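Local coordinates for Lmo2184 protein (Listeria monocytogenes serovar 1/2a, PDB 5JOQ), which is the substrate-binding lipoprotein of an ABC transporter and probably carries haem or an iron-siderophore complex, at the interface of chains A and B. Numbering follows the deposited sequence. Chains: chain A/B, Lmo2184 protein.

The interface of chains A and B. Residues chain A 233-234, 237; chain B 77, 79.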
loop_
_atom_site.group_PDB
_atom_site.type_symbol
_atom_site.label_atom_id
_atom_site.label_comp_id
_atom_site.label_asym_id
_atom_site.label_seq_id
_atom_site.Cartn_x
_atom_site.Cartn_y
_atom_site.Cartn_z
ATOM N N ALA A 233 -0.685 -5.985 5.222
ATOM C CA ALA A 233 -0.785 -6.292 6.644
ATOM C C ALA A 233 0.395 -5.712 7.411
ATOM O O ALA A 233 0.276 -5.370 8.597
ATOM C CB ALA A 233 -0.835 -7.809 6.826
ATOM N N GLU A 234 1.569 -5.694 6.781
ATOM C CA GLU A 234 2.743 -5.145 7.439
ATOM C C GLU A 234 2.536 -3.665 7.751
ATOM O O GLU A 234 2.928 -3.183 8.817
ATOM C CB GLU A 234 3.960 -5.426 6.548
ATOM C CG GLU A 234 5.224 -5.089 7.106
ATOM C CD GLU A 234 6.407 -5.526 6.234
ATOM O OE1 GLU A 234 6.252 -5.949 5.050
ATOM O OE2 GLU A 234 7.529 -5.401 6.737
ATOM N N LYS A 237 0.113 -3.372 10.768
ATOM C CA LYS A 237 0.772 -3.626 12.037
ATOM C C LYS A 237 1.412 -2.349 12.559
ATOM O O LYS A 237 1.337 -2.048 13.708
ATOM C CB LYS A 237 1.803 -4.740 11.936
ATOM C CG LYS A 237 2.430 -5.100 13.269
ATOM C CD LYS A 237 1.396 -5.316 14.354
ATOM C CE LYS A 237 2.034 -5.569 15.710
ATOM N NZ LYS A 237 1.081 -5.743 16.828
ATOM N N SER B 77 -1.805 -15.184 6.872
ATOM C CA SER B 77 -1.007 -13.984 7.094
ATOM C C SER B 77 -0.175 -14.108 8.362
ATOM O O SER B 77 -0.701 -14.525 9.400
ATOM C CB SER B 77 -1.894 -12.753 7.220
ATOM O OG SER B 77 -1.121 -11.665 7.685
ATOM N N MET B 79 0.480 -11.788 10.260
ATOM C CA MET B 79 -0.102 -10.869 11.231
ATOM C C MET B 79 -1.429 -11.386 11.767
ATOM O O MET B 79 -2.065 -10.697 12.575
ATOM C CB MET B 79 -0.298 -9.464 10.595
ATOM C CG MET B 79 0.997 -8.809 10.063
ATOM S SD MET B 79 2.171 -8.517 11.406
ATOM C CE MET B 79 3.493 -7.638 10.539
#
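B:Met79 lays its thioether across the start of helix 233-245 of chain A, where A:Ala233, A:Glu234 and A:Lys237 receive it. The terminal methyl makes the tightest approach, CE lying 3.6 Å from the first side-chain carbon, CB, of A:Lys237. The sulfur SD sits against the same stretch of lysine, 3.9 Å from A:Lys237 CG, and the two side chains cross at about a right angle. The same methyl also lies 4.0 Å from A:Glu234 CA, on the helix backbone. Nearer the root of the methionine, CG packs on the methyl CB of A:Ala233 at 3.9 Å and also passes the carbonyl oxygen of that residue.

The bend of the methionine at chi2 (-63°) carries the sulfur along the helix towards A:Lys237, and the methyl then turns off across the helix to lie over A:Lys237 CB and A:Glu234 CA. Chi1 of A:Lys237 (-176°, CG anti to the backbone N) brings CG beside the sulfur and methyl as well, and NZ ends well beyond the thioether. Behind the methionine, B:Ser77 at the end of strand 76-77 accepts a hydrogen bond through OG from the backbone N of B:Met79 (3.0 Å), bracing the loop that carries the methionine; the same OG flanks A:Ala233 CB. The interface is not an exact two-fold and may be only a crystal pairing; here this small, mainly apolar peg-on-helix contact seats a loop of one copy on the other's helix, helping hold the chains together in this assembly.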